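Local coordinates for protein UTP-glucose-1-phosphate uridylyltransferase 2 (Trypanosoma brucei, PDB 3GUE) that probably catalyses the transfer of a uridylyl group from UTP to glucose 1-phosphate, giving UDP-glucose and diphosphate, and binds its product UDP-glucose, at residues G68-T71 against A72-R75; Q114-H117 against F118-R122; D421-E424 against K425-G429. All blocks are in the same frame, centred on the assembly; numbering follows the deposited sequence.

Interaction 1 of 3, residues G68-T71 against A72-R75; sequences GENT and ALLR
T71 O accepts the backbone N-H of R75, with R75 N 3.0 Å away, in a nearly straight bond (163° at the hydrogen). The same oxygen is wrapped by carbon: L74 CB and R75 CG both approach it, each at 3.5 Å. One residue earlier, N70 O receives L73 N, also at 3.0 Å, but this bond is bent (135°), so the grip is looser where the chain first coils up. The N70 side chain leans forward along the turn, its CG set opposite the backbone N (chi1 -168°). That brings N70 OD1 to 3.3 Å from A72 CB, while N70 ND2 lies 3.7 Å from L73 CD1, the two side chains slanting past one another. R75 folds back by a bend at chi3, which carries one face of its guanidinium over the backbone of T71 and A72; R75 NH1 ends 4.0 Å from T71 CG2. Inward, L74 is buried against V229 and against F118 and R122 of helix 107-122, while L73 rests on D233 and H236 of helix 229-237. The loop here coils into the short, weakly bonded helix 71-74, which leads into strand 77-83 of the mixed sheet in this GT-A-type fold.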
# COMPACT_ATOMS: atom_id res chain seq x y z
N GLY A 68 10.28 -24.11 -16.23
CA GLY A 68 10.69 -24.98 -15.13
C GLY A 68 10.64 -24.19 -13.84
O GLY A 68 10.72 -22.96 -13.86
N GLU A 69 10.43 -24.89 -12.71
CA GLU A 69 10.48 -24.25 -11.39
C GLU A 69 11.36 -25.05 -10.44
O GLU A 69 11.44 -26.26 -10.54
CB GLU A 69 9.10 -24.10 -10.78
CG GLU A 69 8.20 -23.15 -11.54
CD GLU A 69 6.76 -23.29 -11.13
OE1 GLU A 69 6.42 -24.35 -10.58
OE2 GLU A 69 5.96 -22.36 -11.38
N ASN A 70 12.00 -24.34 -9.54
CA ASN A 70 12.77 -24.95 -8.49
C ASN A 70 11.86 -25.00 -7.27
O ASN A 70 11.86 -24.04 -6.49
CB ASN A 70 14.01 -24.10 -8.18
CG ASN A 70 15.03 -24.83 -7.30
OD1 ASN A 70 14.74 -25.89 -6.75
ND2 ASN A 70 16.23 -24.24 -7.15
N THR A 71 11.12 -26.11 -7.13
CA THR A 71 10.17 -26.29 -5.99
C THR A 71 10.88 -26.22 -4.63
O THR A 71 10.29 -25.79 -3.65
CB THR A 71 9.34 -27.60 -6.11
OG1 THR A 71 8.84 -27.71 -7.44
CG2 THR A 71 8.14 -27.59 -5.15
N ALA A 72 12.16 -26.60 -4.58
CA ALA A 72 12.99 -26.41 -3.39
C ALA A 72 12.99 -24.97 -2.84
O ALA A 72 12.99 -24.78 -1.61
CB ALA A 72 14.41 -26.91 -3.64
N LEU A 73 12.97 -23.98 -3.73
CA LEU A 73 12.78 -22.57 -3.35
C LEU A 73 11.41 -22.20 -2.81
O LEU A 73 11.30 -21.43 -1.86
CB LEU A 73 13.17 -21.61 -4.49
CG LEU A 73 14.68 -21.56 -4.77
CD1 LEU A 73 14.95 -20.89 -6.10
CD2 LEU A 73 15.52 -20.90 -3.59
N LEU A 74 10.35 -22.72 -3.43
CA LEU A 74 8.99 -22.48 -2.92
C LEU A 74 8.85 -23.02 -1.50
O LEU A 74 8.21 -22.40 -0.63
CB LEU A 74 7.95 -23.14 -3.83
CG LEU A 74 6.50 -23.01 -3.37
CD1 LEU A 74 6.01 -21.56 -3.32
CD2 LEU A 74 5.59 -23.88 -4.23
N ARG A 75 9.48 -24.16 -1.25
CA ARG A 75 9.53 -24.72 0.09
C ARG A 75 10.21 -23.77 1.07
O ARG A 75 10.01 -23.88 2.28
CB ARG A 75 10.21 -26.10 0.06
CG ARG A 75 9.37 -27.20 -0.58
CD ARG A 75 9.88 -28.56 -0.14
NE ARG A 75 11.22 -28.82 -0.65
CZ ARG A 75 11.51 -29.33 -1.85
NH1 ARG A 75 10.55 -29.68 -2.70
NH2 ARG A 75 12.78 -29.46 -2.21

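Interaction 2 of 3, residues Q114-H117 against F118-R122; sequences QLEH and FRQVR
H117 and V121, one helical turn apart, meet face to methyl: V121 CG2 sits over the imidazole, 3.6 Å from the centroid of the H117 ring and displaced toward its rim, a CH-pi contact. Its nearest ring atom is NE2 of H117, at 3.3 Å from V121 CG2. The ring stands there because CG of H117 lies opposite its backbone N (chi1 -174°) and the plane is turned about a quarter revolution at chi2 (92°), presenting a face to the next turn. L115 and R119 make the second pair. The R119 chain runs out straight from CG to NE and lays one face of its guanidinium across the leucine, with L115 CD2 3.4 Å from R119 NH1. The group's polar end is occupied beyond the helix, where NH2 donates to the carbonyl O of V126, and that bond helps fix the plane that L115 covers. F118 turns a ring face to CD of R122. Underneath, the backbone bonds follow a regular i to i+4 ladder; the shortest, at 2.9 Å, run from F118 N to Q114 O and from R119 N to L115 O. Through L115 and R119 the helix lies against F128 of strand 128-132, as the helix of the beta-alpha-beta crossover from strand 77-83 to the parallel strand 128-132 in a Rossmann-like GT-A core.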
# COMPACT_ATOMS: atom_id res chain seq x y z
N GLN A 114 -7.36 -16.81 -1.98
CA GLN A 114 -6.15 -16.92 -2.81
C GLN A 114 -5.15 -17.89 -2.18
O GLN A 114 -4.60 -18.74 -2.85
CB GLN A 114 -5.49 -15.55 -2.97
CG GLN A 114 -6.15 -14.66 -4.02
CD GLN A 114 -5.69 -13.22 -4.00
OE1 GLN A 114 -4.67 -12.87 -3.37
NE2 GLN A 114 -6.44 -12.36 -4.70
N LEU A 115 -4.97 -17.76 -0.86
CA LEU A 115 -3.97 -18.53 -0.12
C LEU A 115 -4.37 -19.99 -0.12
O LEU A 115 -3.54 -20.88 -0.35
CB LEU A 115 -3.88 -18.02 1.32
CG LEU A 115 -3.00 -18.77 2.33
CD1 LEU A 115 -1.50 -18.56 2.00
CD2 LEU A 115 -3.32 -18.29 3.74
N GLU A 116 -5.65 -20.22 0.15
CA GLU A 116 -6.24 -21.53 0.18
C GLU A 116 -6.12 -22.18 -1.20
O GLU A 116 -5.77 -23.35 -1.27
CB GLU A 116 -7.71 -21.43 0.65
CG GLU A 116 -8.47 -22.71 0.67
CD GLU A 116 -9.78 -22.58 -0.08
OE1 GLU A 116 -10.66 -21.75 0.32
OE2 GLU A 116 -9.92 -23.29 -1.09
N HIS A 117 -6.35 -21.42 -2.28
CA HIS A 117 -6.18 -21.96 -3.65
C HIS A 117 -4.73 -22.36 -3.91
O HIS A 117 -4.47 -23.41 -4.50
CB HIS A 117 -6.66 -20.99 -4.75
CG HIS A 117 -6.63 -21.57 -6.14
ND1 HIS A 117 -7.72 -22.21 -6.70
CD2 HIS A 117 -5.66 -21.61 -7.08
CE1 HIS A 117 -7.42 -22.63 -7.91
NE2 HIS A 117 -6.17 -22.27 -8.17
N PHE A 118 -3.81 -21.49 -3.51
CA PHE A 118 -2.36 -21.70 -3.67
C PHE A 118 -1.93 -22.99 -2.96
O PHE A 118 -1.34 -23.88 -3.57
CB PHE A 118 -1.58 -20.49 -3.12
CG PHE A 118 -0.13 -20.45 -3.55
CD1 PHE A 118 0.25 -19.70 -4.64
CD2 PHE A 118 0.84 -21.17 -2.85
CE1 PHE A 118 1.60 -19.65 -5.05
CE2 PHE A 118 2.19 -21.15 -3.25
CZ PHE A 118 2.57 -20.38 -4.35
N ARG A 119 -2.23 -23.08 -1.67
CA ARG A 119 -1.94 -24.27 -0.87
C ARG A 119 -2.55 -25.59 -1.40
O ARG A 119 -1.86 -26.63 -1.41
CB ARG A 119 -2.35 -24.03 0.59
CG ARG A 119 -1.49 -22.99 1.30
CD ARG A 119 -2.13 -22.55 2.59
NE ARG A 119 -1.19 -21.96 3.54
CZ ARG A 119 -1.55 -21.44 4.70
NH1 ARG A 119 -2.82 -21.44 5.05
NH2 ARG A 119 -0.64 -20.93 5.52
N GLN A 120 -3.80 -25.54 -1.85
CA GLN A 120 -4.46 -26.72 -2.45
C GLN A 120 -3.74 -27.16 -3.73
O GLN A 120 -3.15 -28.25 -3.78
CB GLN A 120 -5.95 -26.45 -2.76
CG GLN A 120 -6.89 -26.29 -1.55
CD GLN A 120 -7.34 -27.62 -0.92
OE1 GLN A 120 -7.21 -28.69 -1.52
NE2 GLN A 120 -7.88 -27.54 0.30
N VAL A 121 -3.77 -26.30 -4.75
CA VAL A 121 -3.24 -26.59 -6.08
C VAL A 121 -1.80 -27.12 -6.07
O VAL A 121 -1.47 -28.07 -6.79
CB VAL A 121 -3.32 -25.33 -6.99
CG1 VAL A 121 -2.39 -25.45 -8.21
CG2 VAL A 121 -4.76 -25.11 -7.44
N ARG A 122 -0.95 -26.49 -5.26
CA ARG A 122 0.45 -26.85 -5.20
C ARG A 122 0.78 -27.91 -4.15
O ARG A 122 1.92 -28.34 -4.04
CB ARG A 122 1.30 -25.60 -5.00
CG ARG A 122 1.54 -24.83 -6.28
CD ARG A 122 2.33 -23.57 -6.01
NE ARG A 122 2.45 -22.70 -7.18
CZ ARG A 122 3.32 -22.85 -8.17
NH1 ARG A 122 4.18 -23.87 -8.19
NH2 ARG A 122 3.32 -21.98 -9.17

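Interaction 3 of 3, residues D421-E424 against K425-G429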
# COMPACT_ATOMS: atom_id res chain seq x y z
N ASP A 421 -17.97 7.76 3.08
CA ASP A 421 -19.32 8.26 3.25
C ASP A 421 -19.84 9.06 2.06
O ASP A 421 -21.02 8.97 1.72
CB ASP A 421 -19.37 9.16 4.49
CG ASP A 421 -20.73 9.28 5.05
OD1 ASP A 421 -21.27 8.22 5.46
OD2 ASP A 421 -21.27 10.42 5.07
N GLY A 422 -18.97 9.86 1.45
CA GLY A 422 -19.34 10.64 0.28
C GLY A 422 -19.43 9.75 -0.94
O GLY A 422 -20.35 9.90 -1.77
N PHE A 423 -18.46 8.82 -1.04
CA PHE A 423 -18.36 7.83 -2.12
C PHE A 423 -19.59 6.95 -2.12
O PHE A 423 -20.01 6.48 -3.16
CB PHE A 423 -17.09 6.96 -2.00
CG PHE A 423 -17.05 5.81 -3.00
CD1 PHE A 423 -17.01 6.06 -4.38
CD2 PHE A 423 -17.04 4.48 -2.56
CE1 PHE A 423 -17.01 4.99 -5.32
CE2 PHE A 423 -17.02 3.41 -3.48
CZ PHE A 423 -17.01 3.68 -4.87
N GLU A 424 -20.11 6.70 -0.92
CA GLU A 424 -21.34 5.92 -0.70
C GLU A 424 -22.59 6.43 -1.42
O GLU A 424 -23.39 5.63 -1.91
CB GLU A 424 -21.56 5.72 0.80
CG GLU A 424 -20.58 4.67 1.36
CD GLU A 424 -20.62 4.51 2.85
OE1 GLU A 424 -19.83 3.69 3.36
OE2 GLU A 424 -21.43 5.18 3.53
N LYS A 425 -22.77 7.74 -1.50
CA LYS A 425 -23.87 8.29 -2.29
C LYS A 425 -23.75 8.07 -3.81
O LYS A 425 -24.77 7.88 -4.51
CB LYS A 425 -24.12 9.77 -1.95
CG LYS A 425 -25.16 9.90 -0.80
CD LYS A 425 -24.95 11.08 0.11
CE LYS A 425 -24.28 10.65 1.41
NZ LYS A 425 -25.27 10.11 2.42
N LEU A 426 -22.51 8.08 -4.30
CA LEU A 426 -22.23 7.91 -5.73
C LEU A 426 -22.67 6.54 -6.29
O LEU A 426 -23.26 6.46 -7.39
CB LEU A 426 -20.73 8.14 -6.01
CG LEU A 426 -20.28 8.08 -7.46
CD1 LEU A 426 -20.96 9.25 -8.22
CD2 LEU A 426 -18.75 8.16 -7.63
N VAL A 427 -22.37 5.47 -5.54
CA VAL A 427 -22.63 4.09 -5.93
C VAL A 427 -23.84 3.45 -5.21
O VAL A 427 -24.16 2.28 -5.44
CB VAL A 427 -21.41 3.19 -5.62
CG1 VAL A 427 -20.30 3.39 -6.66
CG2 VAL A 427 -20.91 3.42 -4.20
N LYS A 428 -24.48 4.22 -4.33
CA LYS A 428 -25.64 3.79 -3.56
C LYS A 428 -26.66 3.04 -4.42
O LYS A 428 -27.08 1.94 -4.09
CB LYS A 428 -26.29 5.04 -2.96
CG LYS A 428 -27.57 4.83 -2.22
CD LYS A 428 -28.40 6.10 -2.25
CE LYS A 428 -27.82 7.19 -1.39
NZ LYS A 428 -28.56 8.46 -1.66
N GLY A 429 -27.06 3.66 -5.53
CA GLY A 429 -28.06 3.07 -6.41
C GLY A 429 -27.48 2.22 -7.51
O GLY A 429 -28.20 1.76 -8.40
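Helix 420-427, the helical connection of a beta-alpha-beta unit between strands 409-412 and 437-443, turns F423 and V427 against each other along its inner side. V427 CG2 lies over one face of the F423 ring, 4.1 Å from its centroid and 19° off the normal, a CH-pi contact. The other methyl reaches the far end of the ring, V427 CG1 standing 3.8 Å from F423 CZ. With chi1 of V427 at -77°, CG2 is wedged between its own backbone N and carbonyl carbon, and from there it also meets F423 O at 3.4 Å. L426 comes to the ring obliquely, its CD2 4.2 Å from F423 CD1. F423 and L426 both touch L412 of strand 409-412, the edge of the parallel sheet, and the ring is closed in further by C378, L381, L382 and R385 of helix 378-385. That sheet, stacked strand on strand toward the C terminus, is consistent with the beta-helix domain of UDP-glucose pyrophosphorylases. The backbone here is only loosely bonded, with weak i to i+3 links: K425 N lies 3.3 Å from G422 O, and L426 N 3.2 Å from F423 O. On the outer side the bent K425 chain curls back so that CE lies 3.7 Å from D421 O, a carbonyl buried without a polar partner. The charged ends stay apart, D421 OD2 being 4.8 Å from K425 NZ.

Going along the chain from the N terminus, the three contacts come in series, each a local contact within one continuous stretch that is complete before the next begins, with neither nesting nor crossing. Interaction 1 forms the turn just ahead of strand 77-83, and interaction 2 the C-terminal part of helix 107-122, further on between strands 77-83 and 128-132. These two touch in space: helix 71-74 rests on helix 107-122, and a long, weak ion pair between E69 and R122 adds to the tie. Interaction 3 stands apart, its centre about 46 Å from that of interaction 1 and 35 Å from that of interaction 2, and joins helix 378-385 to the C-terminal parallel sheet.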